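Local atomic coordinates of peroxisomal membrane protein LPX1 (PDB entry 2Y6U), a protein that hydrolyses acyl esters in yeast peroxisomes, with acyl esterase, lipase and phospholipase A activity, and adopts the alpha/beta-hydrolase fold. Residues L138-G143 and F162-L167. Sequence-based numbering, arbitrary orientation.
Sequences LNVVIG and FHLLIL
Val-140 to Gly-143 pair in parallel with Leu-164 to Leu-167, the axes of these short segments coming within 4.8 Å, through hydrogen bonds from Val-141 N to Leu-164 O, Gly-143 N to Ile-166 O and Ile-166 N to Val-141 O. Where strand pairing runs out, a side-chain acceptor can take over a backbone N-H: His-163 ND1 accepts a nearly straight hydrogen bond from Asn-139 N (2.9 Å), near the ring plane. Asn-139 O takes His-163 N at 2.8 Å. Leu-138 CD2 sits 3.7 Å above the centre of the imidazole, a CH-pi contact. An alanine in place of His-163 would probably leave Asn-139 N without this acceptor and Leu-138 CD2 without the ring beneath it. Val-141 CB lies over the centre of the Phe-162 ring; CG1, between backbone N and carbonyl carbon (chi1 57°), meets that ring and Leu-165 CG. On the opposite face, with Leu-164 and Ile-142, Val-140 CG1 meets Ile-166 CD1 at 4.0 Å. The strands belong to a beta-alpha-beta crossover through helix 146-157, and Gly-143 opens a GxSxG sequence consistent with the nucleophile elbow of alpha/beta hydrolases. Accepting at ND1 implies that this nitrogen carries no proton, so the bond would probably favour a neutral imidazole protonated at NE2.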
ATOM      1  N   LEU A 138      -7.196  -8.022  17.755  1.00 32.62           N
ATOM      2  CA  LEU A 138      -7.505  -6.631  17.546  1.00 32.74           C
ATOM      3  C   LEU A 138      -6.179  -5.871  17.583  1.00 28.49           C
ATOM      4  O   LEU A 138      -5.376  -6.080  18.445  1.00 29.60           O
ATOM      5  CB  LEU A 138      -8.412  -6.081  18.636  1.00 35.25           C
ATOM      6  CG  LEU A 138      -9.886  -6.598  18.597  1.00 40.85           C
ATOM      7  CD1 LEU A 138     -10.725  -6.142  19.834  1.00 42.10           C
ATOM      8  CD2 LEU A 138     -10.679  -6.218  17.238  1.00 38.44           C
ATOM      9  N   ASN A 139      -6.000  -5.026  16.578  1.00 26.59           N
ATOM     10  CA  ASN A 139      -4.744  -4.385  16.402  1.00 24.81           C
ATOM     11  C   ASN A 139      -4.908  -2.912  16.601  1.00 22.99           C
ATOM     12  O   ASN A 139      -5.834  -2.308  16.022  1.00 23.98           O
ATOM     13  CB  ASN A 139      -4.299  -4.639  14.985  1.00 23.11           C
ATOM     14  CG  ASN A 139      -4.079  -6.154  14.650  1.00 26.64           C
ATOM     15  OD1 ASN A 139      -3.608  -6.927  15.480  1.00 28.25           O
ATOM     16  ND2 ASN A 139      -4.579  -6.576  13.462  1.00 28.58           N
ATOM     17  N   VAL A 140      -3.969  -2.328  17.304  1.00 23.45           N
ATOM     18  CA  VAL A 140      -4.038  -0.914  17.678  1.00 22.57           C
ATOM     19  C   VAL A 140      -2.733  -0.246  17.274  1.00 23.26           C
ATOM     20  O   VAL A 140      -1.675  -0.834  17.471  1.00 23.36           O
ATOM     21  CB  VAL A 140      -4.144  -0.769  19.184  1.00 24.54           C
ATOM     22  CG1 VAL A 140      -4.215   0.810  19.599  1.00 22.80           C
ATOM     23  CG2 VAL A 140      -5.279  -1.632  19.752  1.00 28.75           C
ATOM     24  N   VAL A 141      -2.809   0.897  16.599  1.00 22.40           N
ATOM     25  CA  VAL A 141      -1.594   1.666  16.242  1.00 21.89           C
ATOM     26  C   VAL A 141      -1.614   2.928  17.044  1.00 22.46           C
ATOM     27  O   VAL A 141      -2.650   3.542  17.166  1.00 23.41           O
ATOM     28  CB  VAL A 141      -1.482   1.950  14.721  1.00 22.33           C
ATOM     29  CG1 VAL A 141      -2.721   2.705  14.188  1.00 21.91           C
ATOM     30  CG2 VAL A 141      -0.111   2.684  14.349  1.00 20.78           C
ATOM     31  N   ILE A 142      -0.480   3.229  17.648  1.00 21.29           N
ATOM     32  CA  ILE A 142      -0.309   4.355  18.501  0.70 21.04           C
ATOM     33  C   ILE A 142       0.876   5.154  17.935  1.00 22.20           C
ATOM     34  O   ILE A 142       2.004   4.649  17.781  1.00 23.37           O
ATOM     35  CB  ILE A 142      -0.037   3.996  19.986  0.70 22.98           C
ATOM     36  CG1 ILE A 142      -1.060   2.994  20.538  0.70 23.16           C
ATOM     37  CG2 ILE A 142       0.133   5.328  20.837  0.70 23.28           C
ATOM     38  CD1 ILE A 142      -0.655   1.521  20.384  0.70 19.89           C
ATOM     39  N   GLY A 143       0.658   6.421  17.581  1.00 21.18           N
ATOM     40  CA  GLY A 143       1.721   7.177  16.964  1.00 21.13           C
ATOM     41  C   GLY A 143       1.827   8.554  17.557  1.00 23.18           C
ATOM     42  O   GLY A 143       0.797   9.202  17.815  1.00 25.06           O
ATOM     43  N   PHE A 162      -5.559  -2.107  11.195  1.00 23.98           N
ATOM     44  CA  PHE A 162      -5.734  -1.560  12.543  1.00 24.29           C
ATOM     45  C   PHE A 162      -7.223  -1.301  12.845  1.00 25.72           C
ATOM     46  O   PHE A 162      -7.906  -0.655  12.070  1.00 27.96           O
ATOM     47  CB  PHE A 162      -4.836  -0.319  12.752  1.00 24.03           C
ATOM     48  CG  PHE A 162      -3.404  -0.625  12.661  1.00 23.01           C
ATOM     49  CD1 PHE A 162      -2.769  -1.366  13.601  1.00 21.07           C
ATOM     50  CD2 PHE A 162      -2.635  -0.045  11.665  1.00 22.19           C
ATOM     51  CE1 PHE A 162      -1.418  -1.684  13.466  1.00 24.98           C
ATOM     52  CE2 PHE A 162      -1.265  -0.329  11.562  1.00 24.61           C
ATOM     53  CZ  PHE A 162      -0.678  -1.133  12.462  1.00 24.79           C
ATOM     54  N   HIS A 163      -7.673  -1.708  14.001  1.00 25.13           N
ATOM     55  CA  HIS A 163      -9.037  -1.492  14.401  1.00 26.89           C
ATOM     56  C   HIS A 163      -9.208  -0.187  15.192  1.00 26.20           C
ATOM     57  O   HIS A 163     -10.306   0.283  15.318  1.00 27.68           O
ATOM     58  CB  HIS A 163      -9.450  -2.668  15.288  1.00 29.89           C
ATOM     59  CG  HIS A 163      -9.340  -3.984  14.598  1.00 31.85           C
ATOM     60  ND1 HIS A 163      -8.207  -4.773  14.702  1.00 28.99           N
ATOM     61  CD2 HIS A 163     -10.173  -4.614  13.713  1.00 39.03           C
ATOM     62  CE1 HIS A 163      -8.367  -5.859  13.938  1.00 37.43           C
ATOM     63  NE2 HIS A 163      -9.543  -5.783  13.318  1.00 36.82           N
ATOM     64  N   LEU A 164      -8.154   0.262  15.827  1.00 24.44           N
ATOM     65  CA  LEU A 164      -8.169   1.445  16.718  1.00 23.67           C
ATOM     66  C   LEU A 164      -6.877   2.235  16.464  1.00 23.20           C
ATOM     67  O   LEU A 164      -5.760   1.638  16.401  1.00 23.83           O
ATOM     68  CB  LEU A 164      -8.226   0.970  18.164  1.00 24.02           C
ATOM     69  CG  LEU A 164      -8.116   2.071  19.223  1.00 26.16           C
ATOM     70  CD1 LEU A 164      -9.386   2.998  19.112  1.00 24.18           C
ATOM     71  CD2 LEU A 164      -8.042   1.426  20.620  1.00 22.87           C
ATOM     72  N   LEU A 165      -6.998   3.549  16.269  1.00 22.30           N
ATOM     73  CA  LEU A 165      -5.863   4.471  16.061  1.00 21.99           C
ATOM     74  C   LEU A 165      -5.802   5.375  17.251  1.00 22.70           C
ATOM     75  O   LEU A 165      -6.862   5.904  17.703  1.00 25.09           O
ATOM     76  CB  LEU A 165      -6.081   5.313  14.813  1.00 23.13           C
ATOM     77  CG  LEU A 165      -5.725   4.666  13.479  1.00 25.80           C
ATOM     78  CD1 LEU A 165      -6.498   3.383  13.093  1.00 26.02           C
ATOM     79  CD2 LEU A 165      -5.820   5.806  12.438  1.00 24.21           C
ATOM     80  N   ILE A 166      -4.617   5.565  17.811  1.00 22.40           N
ATOM     81  CA  ILE A 166      -4.409   6.475  18.904  1.00 22.93           C
ATOM     82  C   ILE A 166      -3.277   7.420  18.448  1.00 24.12           C
ATOM     83  O   ILE A 166      -2.135   7.007  18.201  1.00 24.71           O
ATOM     84  CB  ILE A 166      -4.007   5.781  20.207  1.00 24.29           C
ATOM     85  CG1 ILE A 166      -5.069   4.718  20.589  1.00 24.67           C
ATOM     86  CG2 ILE A 166      -3.790   6.886  21.306  1.00 24.57           C
ATOM     87  CD1 ILE A 166      -4.799   3.983  21.901  1.00 24.34           C
ATOM     88  N   LEU A 167      -3.622   8.667  18.241  1.00 23.66           N
ATOM     89  CA  LEU A 167      -2.723   9.653  17.715  1.00 23.51           C
ATOM     90  C   LEU A 167      -2.365  10.619  18.812  1.00 24.85           C
ATOM     91  O   LEU A 167      -3.252  11.303  19.366  1.00 25.79           O
ATOM     92  CB  LEU A 167      -3.447  10.390  16.559  1.00 23.07           C
ATOM     93  CG  LEU A 167      -4.196   9.570  15.525  1.00 22.36           C
ATOM     94  CD1 LEU A 167      -4.867  10.510  14.496  1.00 22.33           C
ATOM     95  CD2 LEU A 167      -3.287   8.568  14.813  1.00 21.11           C
TER